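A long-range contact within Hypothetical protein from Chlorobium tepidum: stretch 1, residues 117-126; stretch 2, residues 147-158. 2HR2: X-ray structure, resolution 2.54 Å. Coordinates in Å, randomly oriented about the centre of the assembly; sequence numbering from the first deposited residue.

Stretch 1 (117-126) RGAEAMPEFK
Stretch 2 147-158: EVAIDRIAQLGA

The centre of the contact is the ring of Phe125, which enters a hole on the second helix formed by Val148, Ala149, Arg152 and Ile153. Its CA-to-CB bond points toward that helix, and chi1 of -78° (m) with chi2 of -66° sets the ring among these four residues. Phe125 CD1 lies 3.6 Å from Ala149 CA and 3.8 Å from Ala149 CB, a close approach in which the ring meets backbone as well as methyl. Phe125 CE1 is 4.1 Å from Val148 CG1 (Val148 chi1 t, 166°), and Phe125 CB is 3.9 Å from Ile153 CD1. Over one face of the ring sits Arg152 CB, 4.3 Å from the Phe125 ring centroid and 23° off the ring normal, a geometry consistent with a CH-pi contact between a methylene and the aromatic face.

The backbones that carry these groups are two helices, 118-126 and 147-157, whose N-to-C directions differ by 145°, so they run roughly antiparallel. Their axes approach to 9.3 Å, and the signed crossing angle is -145°. The register follows from the nearest CA pairs: Phe125 CA to Ala149 CA 5.0 Å, Met122 CA to Ile153 CA 5.7 Å, and Gly118 CA to Leu156 CA 6.4 Å. Phi and psi stay in the helical region throughout both segments, with i to i+4 bonds such as Phe125 N to Ala121 O at 3.0 Å and Ile153 N to Ala149 O at 3.0 Å. At Pro123 (C-gamma endo) the first helix kinks, because the proline nitrogen has no hydrogen to give to the preceding turn.

One turn back from Phe125, selenomethionine Met122 starts sideways, but its end comes nearer the second helix (chi1 -101°, between wells; chi2 180°, t; chi3 156°, t). Its CG packs 3.9 Å from Leu156 CD1, and its CE lies 4.1 Å from Ile153 CG2. Ile153 adopts chi1 m and chi2 t (-72°, 171°), which brings its CD1 to Phe125. The 2.9 Å between Met122 CE and Ile153 O is too close in the model, so nothing is rested on that pair. Leu156 is also m then t (-69°, 166°); its CA-to-CB bond points toward the first helix, and its CD1 lies 3.9 Å from Gly118 O. An ideal CB on Gly118 would lie 2.8 Å from Leu156 CD2, so the glycine leaves room for the leucine.

The two stretches bury 460 Å² in all, and no hydrogen bond crosses between the modelled atoms; Lys126 lacks CE and NZ. Among the modelled atoms the side-chain contacts are mainly apolar, with a CH-pi contact from Arg152 CB to the Phe125 ring. At the border, Arg152 divides its character: its CB covers the ring, whereas chi1 to chi3 all near m (-69°, -53°, -51°) lead the guanidinium away, with NH2 hydrogen-bonded elsewhere in the structure. Within the first stretch, Arg117 and Glu120 pair with each other. Arg117, the N-cap residue, forms a salt bridge from NH2 to Glu120 OE1 at 3.3 Å, with weak hydrogen bonds from Arg117 NE to Glu120 OE2 and from Arg117 NH2 to Glu120 OE1, both 3.3 Å.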

ATOM      1  N   ARG A 117      -1.106  17.076   9.000  1.00 60.25           N
ATOM      2  CA  ARG A 117      -1.603  17.694   7.774  1.00 60.20           C
ATOM      3  C   ARG A 117      -3.033  17.210   7.540  1.00 60.51           C
ATOM      4  O   ARG A 117      -3.325  16.526   6.554  1.00 60.82           O
ATOM      5  CB  ARG A 117      -0.685  17.343   6.597  1.00 59.96           C
ATOM      6  CG  ARG A 117       0.701  17.987   6.692  1.00 60.34           C
ATOM      7  CD  ARG A 117       1.780  17.272   5.862  1.00 60.55           C
ATOM      8  NE  ARG A 117       1.553  17.253   4.412  1.00 61.04           N
ATOM      9  CZ  ARG A 117       2.388  16.703   3.524  1.00 60.96           C
ATOM     10  NH1 ARG A 117       3.520  16.115   3.913  1.00 61.27           N
ATOM     11  NH2 ARG A 117       2.094  16.734   2.230  1.00 58.69           N
ATOM     12  N   GLY A 118      -3.915  17.573   8.468  1.00 60.64           N
ATOM     13  CA  GLY A 118      -5.322  17.169   8.432  1.00 60.74           C
ATOM     14  C   GLY A 118      -6.134  17.708   7.267  1.00 60.69           C
ATOM     15  O   GLY A 118      -7.042  17.031   6.780  1.00 60.77           O
ATOM     16  N   ALA A 119      -5.813  18.922   6.819  1.00 60.48           N
ATOM     17  CA  ALA A 119      -6.502  19.534   5.682  1.00 60.46           C
ATOM     18  C   ALA A 119      -6.364  18.684   4.418  1.00 60.64           C
ATOM     19  O   ALA A 119      -7.280  18.638   3.600  1.00 61.11           O
ATOM     20  CB  ALA A 119      -5.968  20.937   5.431  1.00 59.78           C
ATOM     21  N   GLU A 120      -5.223  18.013   4.269  1.00 60.61           N
ATOM     22  CA  GLU A 120      -4.965  17.153   3.119  1.00 60.45           C
ATOM     23  C   GLU A 120      -5.419  15.720   3.365  1.00 60.69           C
ATOM     24  O   GLU A 120      -5.752  15.007   2.417  1.00 61.03           O
ATOM     25  CB  GLU A 120      -3.481  17.158   2.801  1.00 60.54           C
ATOM     26  CG  GLU A 120      -2.901  18.542   2.603  1.00 59.50           C
ATOM     27  CD  GLU A 120      -1.429  18.490   2.337  1.00 59.34           C
ATOM     28  OE1 GLU A 120      -1.014  17.675   1.489  1.00 60.00           O
ATOM     29  OE2 GLU A 120      -0.690  19.268   2.967  1.00 59.88           O
ATOM     30  N   ALA A 121      -5.415  15.300   4.631  1.00 60.82           N
ATOM     31  CA  ALA A 121      -5.821  13.949   5.010  1.00 61.04           C
ATOM     32  C   ALA A 121      -7.314  13.722   4.821  1.00 61.35           C
ATOM     33  O   ALA A 121      -7.735  12.637   4.408  1.00 61.48           O
ATOM     34  CB  ALA A 121      -5.443  13.671   6.457  1.00 61.21           C
HETATM   35  N   MSE A 122      -8.110  14.741   5.138  1.00 61.61           N
HETATM   36  CA  MSE A 122      -9.569  14.637   5.012  1.00 63.98           C
HETATM   37  C   MSE A 122     -10.065  14.185   3.641  1.00 61.53           C
HETATM   38  O   MSE A 122     -10.779  13.187   3.559  1.00 61.56           O
HETATM   39  CB  MSE A 122     -10.268  15.933   5.402  1.00 63.59           C
HETATM   40  CG  MSE A 122     -10.861  15.938   6.790  1.00 66.74           C
HETATM   41 SE   MSE A 122     -11.675  17.689   7.040  1.00 79.13          SE
HETATM   42  CE  MSE A 122     -12.933  17.369   8.313  1.00 72.38           C
ATOM     43  N   PRO A 123      -9.729  14.930   2.572  1.00 60.85           N
ATOM     44  CA  PRO A 123     -10.164  14.462   1.255  1.00 60.48           C
ATOM     45  C   PRO A 123      -9.685  13.049   0.896  1.00 60.54           C
ATOM     46  O   PRO A 123     -10.380  12.362   0.152  1.00 60.77           O
ATOM     47  CB  PRO A 123      -9.602  15.512   0.289  1.00 60.03           C
ATOM     48  CG  PRO A 123      -8.626  16.297   1.064  1.00 59.99           C
ATOM     49  CD  PRO A 123      -9.020  16.216   2.491  1.00 60.37           C
ATOM     50  N   GLU A 124      -8.529  12.618   1.410  1.00 60.58           N
ATOM     51  CA  GLU A 124      -8.046  11.253   1.154  1.00 60.93           C
ATOM     52  C   GLU A 124      -8.903  10.218   1.867  1.00 60.82           C
ATOM     53  O   GLU A 124      -9.162   9.157   1.305  1.00 60.76           O
ATOM     54  CB  GLU A 124      -6.574  11.089   1.525  1.00 60.98           C
ATOM     55  CG  GLU A 124      -5.638  11.718   0.509  1.00 64.81           C
ATOM     56  CD  GLU A 124      -5.489  10.897  -0.777  1.00 67.68           C
ATOM     57  OE1 GLU A 124      -5.211   9.687  -0.684  1.00 72.13           O
ATOM     58  OE2 GLU A 124      -5.599  11.466  -1.882  1.00 69.01           O
ATOM     59  N   PHE A 125      -9.332  10.513   3.098  1.00 60.72           N
ATOM     60  CA  PHE A 125     -10.238   9.605   3.819  1.00 60.62           C
ATOM     61  C   PHE A 125     -11.576   9.485   3.091  1.00 60.68           C
ATOM     62  O   PHE A 125     -12.163   8.408   3.058  1.00 61.02           O
ATOM     63  CB  PHE A 125     -10.483  10.040   5.267  1.00 60.24           C
ATOM     64  CG  PHE A 125      -9.356   9.717   6.207  1.00 58.66           C
ATOM     65  CD1 PHE A 125      -9.042   8.400   6.500  1.00 57.84           C
ATOM     66  CD2 PHE A 125      -8.645  10.724   6.839  1.00 59.22           C
ATOM     67  CE1 PHE A 125      -8.015   8.087   7.382  1.00 59.02           C
ATOM     68  CE2 PHE A 125      -7.620  10.419   7.728  1.00 59.59           C
ATOM     69  CZ  PHE A 125      -7.305   9.098   7.997  1.00 58.90           C
ATOM     70  N   LYS A 126     -12.054  10.592   2.522  1.00 60.26           N
ATOM     71  CA  LYS A 126     -13.287  10.582   1.735  1.00 60.35           C
ATOM     72  C   LYS A 126     -13.090   9.701   0.496  1.00 60.50           C
ATOM     73  O   LYS A 126     -13.980   8.937   0.130  1.00 60.69           O
ATOM     74  CB  LYS A 126     -13.688  12.003   1.312  1.00 59.90           C
ATOM     75  CG  LYS A 126     -15.090  12.124   0.701  1.00 60.45           C
ATOM     76  CD  LYS A 126     -15.418  13.562   0.245  1.00 60.24           C
ATOM     77  N   GLU A 147     -14.603   3.042   9.197  1.00 60.62           N
ATOM     78  CA  GLU A 147     -14.830   3.580  10.538  1.00 60.72           C
ATOM     79  C   GLU A 147     -13.749   4.592  10.917  1.00 60.15           C
ATOM     80  O   GLU A 147     -14.054   5.646  11.472  1.00 59.82           O
ATOM     81  CB  GLU A 147     -14.937   2.467  11.577  1.00 60.67           C
ATOM     82  CG  GLU A 147     -14.978   2.983  13.005  1.00 64.40           C
ATOM     83  CD  GLU A 147     -15.477   1.956  13.977  1.00 67.79           C
ATOM     84  OE1 GLU A 147     -16.628   1.514  13.814  1.00 68.69           O
ATOM     85  OE2 GLU A 147     -14.735   1.622  14.924  1.00 71.07           O
ATOM     86  N   VAL A 148     -12.495   4.274  10.617  1.00 59.67           N
ATOM     87  CA  VAL A 148     -11.407   5.202  10.881  1.00 59.75           C
ATOM     88  C   VAL A 148     -11.628   6.478  10.067  1.00 60.11           C
ATOM     89  O   VAL A 148     -11.530   7.581  10.595  1.00 59.86           O
ATOM     90  CB  VAL A 148     -10.035   4.576  10.547  1.00 58.95           C
ATOM     91  CG1 VAL A 148      -8.935   5.629  10.491  1.00 58.27           C
ATOM     92  CG2 VAL A 148      -9.698   3.507  11.565  1.00 58.56           C
ATOM     93  N   ALA A 149     -11.947   6.310   8.789  1.00 60.19           N
ATOM     94  CA  ALA A 149     -12.178   7.432   7.891  1.00 60.28           C
ATOM     95  C   ALA A 149     -13.256   8.376   8.393  1.00 60.39           C
ATOM     96  O   ALA A 149     -13.055   9.583   8.425  1.00 60.60           O
ATOM     97  CB  ALA A 149     -12.553   6.921   6.507  1.00 60.31           C
ATOM     98  N   ILE A 150     -14.389   7.820   8.801  1.00 60.35           N
ATOM     99  CA  ILE A 150     -15.510   8.638   9.241  1.00 60.41           C
ATOM    100  C   ILE A 150     -15.243   9.299  10.599  1.00 60.54           C
ATOM    101  O   ILE A 150     -15.640  10.444  10.809  1.00 60.72           O
ATOM    102  CB  ILE A 150     -16.860   7.840   9.219  1.00 60.16           C
ATOM    103  CG1 ILE A 150     -18.034   8.770   8.938  1.00 61.36           C
ATOM    104  CG2 ILE A 150     -17.085   7.025  10.485  1.00 60.91           C
ATOM    105  CD1 ILE A 150     -18.148   9.172   7.479  1.00 63.73           C
ATOM    106  N   ASP A 151     -14.566   8.597  11.505  1.00 60.68           N
ATOM    107  CA  ASP A 151     -14.248   9.167  12.816  1.00 60.81           C
ATOM    108  C   ASP A 151     -13.255  10.316  12.694  1.00 60.80           C
ATOM    109  O   ASP A 151     -13.426  11.342  13.349  1.00 61.24           O
ATOM    110  CB  ASP A 151     -13.716   8.102  13.781  1.00 60.92           C
ATOM    111  CG  ASP A 151     -14.781   7.080  14.180  1.00 63.48           C
ATOM    112  OD1 ASP A 151     -15.975   7.301  13.885  1.00 65.07           O
ATOM    113  OD2 ASP A 151     -14.418   6.051  14.798  1.00 66.42           O
ATOM    114  N   ARG A 152     -12.238  10.151  11.849  1.00 60.59           N
ATOM    115  CA  ARG A 152     -11.236  11.194  11.630  1.00 60.77           C
ATOM    116  C   ARG A 152     -11.811  12.418  10.901  1.00 61.01           C
ATOM    117  O   ARG A 152     -11.515  13.556  11.278  1.00 61.14           O
ATOM    118  CB  ARG A 152     -10.034  10.622  10.861  1.00 60.88           C
ATOM    119  CG  ARG A 152      -9.162   9.627  11.645  1.00 62.00           C
ATOM    120  CD  ARG A 152      -8.686  10.177  12.986  1.00 63.64           C
ATOM    121  NE  ARG A 152      -8.058  11.491  12.854  1.00 65.97           N
ATOM    122  CZ  ARG A 152      -7.734  12.299  13.859  1.00 66.27           C
ATOM    123  NH1 ARG A 152      -7.979  11.975  15.122  1.00 68.04           N
ATOM    124  NH2 ARG A 152      -7.171  13.466  13.592  1.00 67.07           N
ATOM    125  N   ILE A 153     -12.626  12.190   9.869  1.00 60.86           N
ATOM    126  CA  ILE A 153     -13.265  13.299   9.156  1.00 60.68           C
ATOM    127  C   ILE A 153     -14.062  14.156  10.151  1.00 60.77           C
ATOM    128  O   ILE A 153     -14.080  15.364  10.032  1.00 61.62           O
ATOM    129  CB  ILE A 153     -14.150  12.818   7.972  1.00 60.52           C
ATOM    130  CG1 ILE A 153     -13.266  12.320   6.826  1.00 60.26           C
ATOM    131  CG2 ILE A 153     -15.029  13.960   7.438  1.00 59.88           C
ATOM    132  CD1 ILE A 153     -14.022  11.635   5.706  1.00 60.59           C
ATOM    133  N   ALA A 154     -14.683  13.544  11.157  1.00 60.97           N
ATOM    134  CA  ALA A 154     -15.445  14.301  12.164  1.00 60.58           C
ATOM    135  C   ALA A 154     -14.540  15.023  13.172  1.00 60.95           C
ATOM    136  O   ALA A 154     -14.784  16.182  13.508  1.00 60.65           O
ATOM    137  CB  ALA A 154     -16.407  13.378  12.896  1.00 60.12           C
ATOM    138  N   GLN A 155     -13.509  14.332  13.655  1.00 61.48           N
ATOM    139  CA  GLN A 155     -12.573  14.903  14.636  1.00 62.37           C
ATOM    140  C   GLN A 155     -11.738  16.045  14.057  1.00 61.99           C
ATOM    141  O   GLN A 155     -11.496  17.033  14.746  1.00 62.50           O
ATOM    142  CB  GLN A 155     -11.677  13.806  15.223  1.00 62.19           C
ATOM    143  CG  GLN A 155     -12.440  12.854  16.145  1.00 64.17           C
ATOM    144  CD  GLN A 155     -11.758  11.501  16.352  1.00 64.90           C
ATOM    145  OE1 GLN A 155     -10.632  11.275  15.914  1.00 69.20           O
ATOM    146  NE2 GLN A 155     -12.461  10.588  17.012  1.00 69.64           N
ATOM    147  N   LEU A 156     -11.299  15.905  12.805  1.00 62.02           N
ATOM    148  CA  LEU A 156     -10.549  16.964  12.116  1.00 61.90           C
ATOM    149  C   LEU A 156     -11.445  18.174  11.843  1.00 62.45           C
ATOM    150  O   LEU A 156     -10.983  19.312  11.911  1.00 62.88           O
ATOM    151  CB  LEU A 156      -9.939  16.458  10.803  1.00 61.46           C
ATOM    152  CG  LEU A 156      -8.791  15.449  10.936  1.00 62.10           C
ATOM    153  CD1 LEU A 156      -8.488  14.749   9.604  1.00 62.43           C
ATOM    154  CD2 LEU A 156      -7.539  16.119  11.502  1.00 60.17           C
ATOM    155  N   GLY A 157     -12.720  17.922  11.538  1.00 63.19           N
ATOM    156  CA  GLY A 157     -13.701  18.986  11.298  1.00 63.82           C
ATOM    157  C   GLY A 157     -14.069  19.763  12.555  1.00 65.00           C
ATOM    158  O   GLY A 157     -14.558  20.890  12.462  1.00 64.88           O
ATOM    159  N   ALA A 158     -13.845  19.150  13.723  1.00 67.06           N
ATOM    160  CA  ALA A 158     -14.098  19.768  15.029  1.00 68.05           C
ATOM    161  C   ALA A 158     -12.771  20.039  15.736  1.00 68.42           C
ATOM    162  O   ALA A 158     -12.193  21.120  15.604  1.00 68.97           O
ATOM    163  CB  ALA A 158     -14.973  18.859  15.887  1.00 68.12           C
TER